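Local coordinates for protein acyl-CoA hydrolase (Bacillus cereus, PDB 1Y7U) that probably hydrolyses long-chain fatty acyl-CoA thioesters and binds coenzyme A at sites between its subunits, at residues N35-F38 with G39-L43; V88-G92 with R93-E97. All coordinates share one frame; numbering follows the deposited sequence.

How the contacts relate
Both contacts are local and lie in series along the chain, neither nested nor crossed. After strand 20-25 the chain runs through a loop. Contact 1 (35-43) closes the end of that loop onto the first turn of helix 39-58. The chain passes strand 61-71 and enters strand 81-91. Contact 2 (88-97) turns that strand back into strand 95-105, its neighbour in the antiparallel sheet. The two centres lie about 27 Å apart, on opposite sides of the chain's centre. Each meets a different coenzyme A. Residues 93-95 of a second subunit bind the coenzyme A at contact 1, so the same hairpin turn, on another subunit, serves that site.

Contact 1: residues N35-F38 with G39-L43; sequences NTLF and GGKIL. With COA (coenzyme A), chain J.
Phe38 and Lys41 meet through their backbones where the chain enters helix 39-58. Residues 36-38 are extended, and helical geometry starts at Gly39. Phe38 holds the N-cap position. Its O receives a weak hydrogen bond from Lys41 N, 3.1 Å long and bent to 124° at the hydrogen. The first regular helical bond follows, from Leu43 N to Gly39 O at 3.0 Å.

Leu37 carries most of the side-chain contact. Its two methyl branches meet different residues of the helix. Leu37 CD1 lies 3.7 Å from Ile42 CG1, and the two side chains cross at about a right angle. Leu37 CD2 reaches Lys41 CG at 4.0 Å. Lys41 has CG anti to its backbone N (chi1 -177°), which places this methylene beside Leu37. The chain then bends at chi2 and carries NZ away, toward Asp30 and Glu45, with which it makes long, weak ion pairs.

Helix 39-58 is the central helix of the hotdog fold, around which the antiparallel sheet curves. Its first turn lies at a subunit interface: Gly40 N donates to Asp47 OD2 of the second subunit. Phe38 also packs on Asp47 of that subunit, and on Arg25 of a third.

The arm of a coenzyme A reaches the same turn. Thr36 OG1 donates a hydrogen bond to its O5P at 3.1 Å, and Leu37 O lies 3.3 Å from C3P. Farther along the arm, Ile42 CD1 lies 3.6 Å from the sulphur S1P. Ile42 thus has CG1 against the loop and its terminal methyl against the thiol end of the coenzyme A. The rest of this coenzyme A is held largely by the second subunit, through Ser66, Arg93, Thr94, Ser95 and Arg158, while Asp71 of this chain adds another bond.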
loop_
_atom_site.group_PDB
_atom_site.type_symbol
_atom_site.label_atom_id
_atom_site.label_comp_id
_atom_site.label_asym_id
_atom_site.label_seq_id
_atom_site.Cartn_x
_atom_site.Cartn_y
_atom_site.Cartn_z
ATOM N N ASN A 35 4.994 -17.597 -9.495
ATOM C CA ASN A 35 5.475 -17.599 -8.121
ATOM C C ASN A 35 6.928 -17.146 -8.047
ATOM O O ASN A 35 7.801 -17.861 -7.566
ATOM C CB ASN A 35 5.331 -18.983 -7.484
ATOM C CG ASN A 35 5.901 -19.038 -6.075
ATOM O OD1 ASN A 35 5.589 -18.195 -5.230
ATOM N ND2 ASN A 35 6.741 -20.033 -5.815
ATOM N N THR A 36 7.180 -15.956 -8.565
ATOM C CA THR A 36 8.502 -15.363 -8.517
ATOM C C THR A 36 8.230 -13.866 -8.505
ATOM O O THR A 36 7.235 -13.406 -9.069
ATOM C CB THR A 36 9.374 -15.745 -9.736
ATOM O OG1 THR A 36 10.673 -15.151 -9.595
ATOM C CG2 THR A 36 8.745 -15.257 -11.021
ATOM N N LEU A 37 9.093 -13.117 -7.832
ATOM C CA LEU A 37 8.930 -11.679 -7.733
ATOM C C LEU A 37 8.959 -10.998 -9.087
ATOM O O LEU A 37 9.563 -11.504 -10.036
ATOM C CB LEU A 37 10.048 -11.083 -6.888
ATOM C CG LEU A 37 10.060 -11.211 -5.368
ATOM C CD1 LEU A 37 11.392 -10.674 -4.869
ATOM C CD2 LEU A 37 8.900 -10.426 -4.753
ATOM N N PHE A 38 8.286 -9.855 -9.171
ATOM C CA PHE A 38 8.315 -9.069 -10.384
ATOM C C PHE A 38 9.704 -8.439 -10.308
ATOM O O PHE A 38 10.181 -8.119 -9.219
ATOM C CB PHE A 38 7.268 -7.966 -10.347
ATOM C CG PHE A 38 5.870 -8.450 -10.533
ATOM C CD1 PHE A 38 5.012 -8.590 -9.447
ATOM C CD2 PHE A 38 5.391 -8.745 -11.804
ATOM C CE1 PHE A 38 3.699 -9.011 -9.624
ATOM C CE2 PHE A 38 4.078 -9.168 -11.986
ATOM C CZ PHE A 38 3.232 -9.299 -10.893
ATOM N N GLY A 39 10.363 -8.273 -11.444
ATOM C CA GLY A 39 11.683 -7.678 -11.416
ATOM C C GLY A 39 11.616 -6.315 -10.763
ATOM O O GLY A 39 12.516 -5.921 -10.021
ATOM N N GLY A 40 10.534 -5.596 -11.031
ATOM C CA GLY A 40 10.368 -4.272 -10.464
ATOM C C GLY A 40 10.492 -4.231 -8.950
ATOM O O GLY A 40 11.155 -3.354 -8.397
ATOM N N LYS A 41 9.863 -5.180 -8.270
ATOM C CA LYS A 41 9.937 -5.190 -6.823
ATOM C C LYS A 41 11.386 -5.139 -6.365
ATOM O O LYS A 41 11.739 -4.322 -5.516
ATOM C CB LYS A 41 9.245 -6.429 -6.254
ATOM C CG LYS A 41 9.226 -6.479 -4.721
ATOM C CD LYS A 41 8.608 -5.242 -4.116
ATOM C CE LYS A 41 8.553 -5.361 -2.608
ATOM N NZ LYS A 41 8.006 -4.128 -1.990
ATOM N N ILE A 42 12.228 -5.997 -6.935
ATOM C CA ILE A 42 13.635 -6.013 -6.567
ATOM C C ILE A 42 14.324 -4.684 -6.904
ATOM O O ILE A 42 15.050 -4.127 -6.083
ATOM C CB ILE A 42 14.364 -7.180 -7.259
ATOM C CG1 ILE A 42 13.772 -8.499 -6.768
ATOM C CG2 ILE A 42 15.849 -7.152 -6.940
ATOM C CD1 ILE A 42 14.435 -9.711 -7.337
ATOM N N LEU A 43 14.090 -4.165 -8.102
ATOM C CA LEU A 43 14.704 -2.904 -8.493
ATOM C C LEU A 43 14.274 -1.779 -7.556
ATOM O O LEU A 43 15.106 -1.008 -7.079
ATOM C CB LEU A 43 14.330 -2.563 -9.933
ATOM C CG LEU A 43 14.811 -3.580 -10.972
ATOM C CD1 LEU A 43 14.205 -3.283 -12.331
ATOM C CD2 LEU A 43 16.322 -3.553 -11.029
HETATM N N1A COA J . 19.018 -11.788 -19.897
HETATM C C2A COA J . 18.310 -11.862 -21.004
HETATM N N3A COA J . 17.968 -13.059 -21.418
HETATM C C4A COA J . 18.324 -14.128 -20.795
HETATM C C5A COA J . 18.998 -14.048 -19.697
HETATM C C6A COA J . 19.354 -12.873 -19.245
HETATM N N6A COA J . 20.030 -12.736 -18.158
HETATM N N7A COA J . 19.188 -15.218 -19.262
HETATM C C8A COA J . 18.597 -16.016 -20.077
HETATM N N9A COA J . 18.053 -15.365 -21.064
HETATM C C1B COA J . 17.372 -15.858 -22.264
HETATM C C2B COA J . 18.219 -16.650 -23.145
HETATM O O2B COA J . 18.738 -15.781 -24.051
HETATM C C3B COA J . 17.242 -17.420 -23.896
HETATM O O3B COA J . 16.739 -16.580 -24.856
HETATM P P3B COA J . 16.269 -17.066 -26.223
HETATM O O7A COA J . 15.459 -16.164 -26.856
HETATM O O8A COA J . 15.649 -18.294 -26.116
HETATM O O9A COA J . 17.309 -17.109 -27.126
HETATM C C4B COA J . 16.309 -17.797 -22.829
HETATM O O4B COA J . 16.369 -16.746 -21.985
HETATM C C5B COA J . 17.000 -18.756 -21.930
HETATM O O5B COA J . 17.020 -20.058 -22.315
HETATM P P1A COA J . 17.470 -20.944 -21.234
HETATM O O1A COA J . 18.871 -20.918 -21.200
HETATM O O2A COA J . 16.849 -22.183 -21.476
HETATM O O3A COA J . 16.981 -20.301 -19.950
HETATM P P2A COA J . 17.702 -20.486 -18.608
HETATM O O4A COA J . 19.108 -20.203 -18.555
HETATM O O5A COA J . 17.166 -21.453 -17.711
HETATM O O6A COA J . 17.382 -19.154 -18.007
HETATM C CBP COA J . 15.695 -17.777 -16.956
HETATM C CCP COA J . 16.061 -18.804 -17.982
HETATM C CDP COA J . 15.852 -16.418 -17.498
HETATM C CEP COA J . 14.274 -18.061 -16.821
HETATM C CAP COA J . 16.320 -17.840 -15.587
HETATM O OAP COA J . 17.420 -17.035 -15.604
HETATM C C9P COA J . 15.475 -17.314 -14.501
HETATM O O9P COA J . 14.354 -17.955 -14.074
HETATM N N8P COA J . 15.829 -16.208 -13.997
HETATM C C7P COA J . 15.054 -15.594 -13.017
HETATM C C6P COA J . 14.051 -14.597 -13.500
HETATM C C5P COA J . 13.076 -14.313 -12.447
HETATM O O5P COA J . 12.165 -15.003 -12.280
HETATM N N4P COA J . 13.278 -13.337 -11.688
HETATM C C3P COA J . 12.442 -12.229 -11.544
HETATM C C2P COA J . 12.917 -11.548 -10.308
HETATM S S1P COA J . 13.609 -12.678 -9.153
#

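Contact 2: residues V88-G92 with R93-E97; sequences VIWTG and RTSME. With COA (coenzyme A), chain F.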
loop_
_atom_site.group_PDB
_atom_site.type_symbol
_atom_site.label_atom_id
_atom_site.label_comp_id
_atom_site.label_asym_id
_atom_site.label_seq_id
_atom_site.Cartn_x
_atom_site.Cartn_y
_atom_site.Cartn_z
ATOM N N VAL A 88 28.328 2.352 -0.246
ATOM C CA VAL A 88 28.983 3.170 -1.247
ATOM C C VAL A 88 30.383 2.596 -1.441
ATOM O O VAL A 88 31.037 2.258 -0.459
ATOM C CB VAL A 88 29.096 4.610 -0.725
ATOM C CG1 VAL A 88 29.793 5.491 -1.734
ATOM C CG2 VAL A 88 27.720 5.139 -0.407
ATOM N N ILE A 89 30.845 2.443 -2.678
ATOM C CA ILE A 89 32.202 1.939 -2.876
ATOM C C ILE A 89 33.041 2.879 -3.697
ATOM O O ILE A 89 34.247 2.947 -3.510
ATOM C CB ILE A 89 32.287 0.603 -3.608
ATOM C CG1 ILE A 89 30.965 0.317 -4.292
ATOM C CG2 ILE A 89 32.801 -0.481 -2.668
ATOM C CD1 ILE A 89 31.136 -0.474 -5.529
ATOM N N TRP A 90 32.418 3.593 -4.623
ATOM C CA TRP A 90 33.159 4.515 -5.460
ATOM C C TRP A 90 32.551 5.894 -5.330
ATOM O O TRP A 90 31.340 6.023 -5.225
ATOM C CB TRP A 90 33.094 4.055 -6.914
ATOM C CG TRP A 90 33.777 4.971 -7.896
ATOM C CD1 TRP A 90 35.046 4.847 -8.393
ATOM C CD2 TRP A 90 33.225 6.146 -8.499
ATOM N NE1 TRP A 90 35.310 5.869 -9.271
ATOM C CE2 TRP A 90 34.211 6.681 -9.353
ATOM C CE3 TRP A 90 31.993 6.799 -8.399
ATOM C CZ2 TRP A 90 34.004 7.838 -10.103
ATOM C CZ3 TRP A 90 31.786 7.951 -9.146
ATOM C CH2 TRP A 90 32.789 8.458 -9.986
ATOM N N THR A 91 33.386 6.925 -5.322
ATOM C CA THR A 91 32.871 8.284 -5.241
ATOM C C THR A 91 33.537 9.196 -6.232
ATOM O O THR A 91 34.718 9.055 -6.530
ATOM C CB THR A 91 33.052 8.933 -3.850
ATOM O OG1 THR A 91 34.369 8.668 -3.344
ATOM C CG2 THR A 91 31.990 8.436 -2.901
ATOM N N GLY A 92 32.747 10.125 -6.751
ATOM C CA GLY A 92 33.252 11.109 -7.682
ATOM C C GLY A 92 33.427 12.316 -6.796
ATOM O O GLY A 92 33.767 12.174 -5.628
ATOM N N ARG A 93 33.188 13.505 -7.320
ATOM C CA ARG A 93 33.329 14.689 -6.499
ATOM C C ARG A 93 31.978 14.968 -5.870
ATOM O O ARG A 93 31.856 15.306 -4.688
ATOM C CB ARG A 93 33.731 15.877 -7.361
ATOM C CG ARG A 93 33.697 17.178 -6.618
ATOM C CD ARG A 93 33.745 18.342 -7.569
ATOM N NE ARG A 93 33.371 19.570 -6.880
ATOM C CZ ARG A 93 32.262 20.258 -7.131
ATOM N NH1 ARG A 93 31.415 19.841 -8.067
ATOM N NH2 ARG A 93 31.997 21.354 -6.434
ATOM N N THR A 94 30.960 14.789 -6.693
ATOM C CA THR A 94 29.599 15.056 -6.307
ATOM C C THR A 94 28.701 13.821 -6.288
ATOM O O THR A 94 27.649 13.826 -5.655
ATOM C CB THR A 94 29.034 16.118 -7.267
ATOM O OG1 THR A 94 28.777 17.323 -6.538
ATOM C CG2 THR A 94 27.788 15.628 -7.962
ATOM N N SER A 95 29.117 12.763 -6.974
ATOM C CA SER A 95 28.320 11.544 -7.043
ATOM C C SER A 95 28.972 10.379 -6.332
ATOM O O SER A 95 30.137 10.438 -5.959
ATOM C CB SER A 95 28.091 11.156 -8.496
ATOM O OG SER A 95 29.326 10.861 -9.121
HETATM N N MSE A 96 28.210 9.307 -6.163
HETATM C CA MSE A 96 28.716 8.117 -5.501
HETATM C C MSE A 96 28.047 6.875 -6.071
HETATM O O MSE A 96 26.882 6.915 -6.462
HETATM C CB MSE A 96 28.461 8.231 -4.003
HETATM C CG MSE A 96 27.092 8.774 -3.691
HETATM SE SE MSE A 96 27.021 9.742 -2.028
HETATM C CE MSE A 96 27.518 8.297 -0.891
ATOM N N GLU A 97 28.795 5.782 -6.158
ATOM C CA GLU A 97 28.235 4.543 -6.666
ATOM C C GLU A 97 27.981 3.599 -5.525
ATOM O O GLU A 97 28.880 3.275 -4.751
ATOM C CB GLU A 97 29.155 3.884 -7.674
ATOM C CG GLU A 97 29.096 4.524 -9.024
ATOM C CD GLU A 97 29.555 3.584 -10.096
ATOM O OE1 GLU A 97 28.765 2.702 -10.481
ATOM O OE2 GLU A 97 30.712 3.710 -10.542
HETATM N N1A COA F . 24.870 8.304 -14.655
HETATM C C2A COA F . 25.808 8.320 -13.682
HETATM N N3A COA F . 26.237 9.503 -13.167
HETATM C C4A COA F . 25.743 10.639 -13.613
HETATM C C5A COA F . 24.777 10.634 -14.556
HETATM C C6A COA F . 24.316 9.454 -15.100
HETATM N N6A COA F . 23.178 9.364 -15.786
HETATM N N7A COA F . 24.482 11.884 -14.792
HETATM C C8A COA F . 25.195 12.660 -14.014
HETATM N N9A COA F . 26.005 11.912 -13.289
HETATM C C1B COA F . 26.887 12.440 -12.243
HETATM C C2B COA F . 28.342 12.555 -12.617
HETATM O O2B COA F . 28.975 11.397 -12.148
HETATM C C3B COA F . 28.863 13.770 -11.884
HETATM O O3B COA F . 29.676 13.218 -10.931
HETATM P P3B COA F . 30.911 13.765 -10.234
HETATM O O7A COA F . 31.083 12.955 -9.123
HETATM O O8A COA F . 30.947 15.080 -9.778
HETATM O O9A COA F . 32.034 13.541 -11.003
HETATM C C4B COA F . 27.615 14.288 -11.230
HETATM O O4B COA F . 26.581 13.770 -11.989
HETATM C C5B COA F . 27.458 15.773 -11.244
HETATM O O5B COA F . 26.688 16.135 -12.359
HETATM P P1A COA F . 26.641 17.603 -12.976
HETATM O O1A COA F . 27.143 17.638 -14.352
HETATM O O2A COA F . 27.445 18.532 -12.186
HETATM O O3A COA F . 25.126 18.056 -13.074
HETATM P P2A COA F . 23.860 17.266 -13.613
HETATM O O4A COA F . 24.094 16.542 -14.870
HETATM O O5A COA F . 22.846 18.271 -13.805
HETATM O O6A COA F . 23.404 16.266 -12.472
HETATM C CBP COA F . 21.380 14.962 -12.982
HETATM C CCP COA F . 22.087 15.959 -12.071
HETATM C CDP COA F . 21.841 15.035 -14.415
HETATM C CEP COA F . 21.643 13.561 -12.497
HETATM C CAP COA F . 19.928 15.407 -13.157
HETATM O OAP COA F . 19.686 15.836 -14.475
HETATM C C9P COA F . 18.761 14.915 -12.370
HETATM O O9P COA F . 18.274 15.693 -11.342
HETATM N N8P COA F . 18.231 13.772 -12.668
HETATM C C7P COA F . 17.677 12.916 -11.671
HETATM C C6P COA F . 16.881 13.588 -10.571
HETATM C C5P COA F . 15.833 12.705 -9.976
HETATM O O5P COA F . 14.822 13.201 -9.438
HETATM N N4P COA F . 16.046 11.419 -10.065
HETATM C C3P COA F . 14.969 10.501 -10.041
HETATM C C2P COA F . 14.309 10.492 -11.387
HETATM S S1P COA F . 12.702 11.204 -11.318
#
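Trp90 and Glu97 form an antiparallel hydrogen-bonded pair near the end of a beta hairpin. Glu97 takes part in two straight backbone bonds: Ile89 N donates to Glu97 O at 3.0 Å, and Glu97 N donates to Trp90 O at 2.7 Å. Ile89 and Trp90 therefore both face Glu97, which makes a classic beta bulge. Thr91 and Met96 follow as a non-hydrogen-bonded pair, and Gly92 N to Ser95 O is the last bond before the turn.

The side chains pack closely on both faces of the sheet. On one face, selenomethionine Met96 bends at chi3 (-61°) and brings CE against both methyls of Val88. Met96 CB lies 3.7 Å from Thr91 CG2. His57 of helix 39-58 packs against all three residues. On the other face, Trp90 and Glu97 cross obliquely, with Glu97 CG 3.7 Å from Trp90 CE3. The carboxylate plane stands 72° from the ring, and OE2 lies over one ring face, offset toward the rim. Ser95 OG sits at the ring edge. Helix 142-170 covers this side with Ala151, Ala155 and Arg158.

The loose side is at Arg93, whose exposed side chain runs out extended, with CB near Gly92 C. The turn backbone, however, is engaged by coenzyme A. Its 3'-phosphate oxygen O7A receives bonds from Thr94 N at 3.0 Å and Ser95 N at 2.9 Å, and a weak one from Arg93 N. Thr94 N also reaches O8A. Ser95 OG has chi1 at 63°, which turns it to the phosphate, 2.7 Å from O7A. In this hotdog domain the backbone N-H groups of residues 93-95, at the turn of a beta hairpin, bind the 3'-phosphate of coenzyme A.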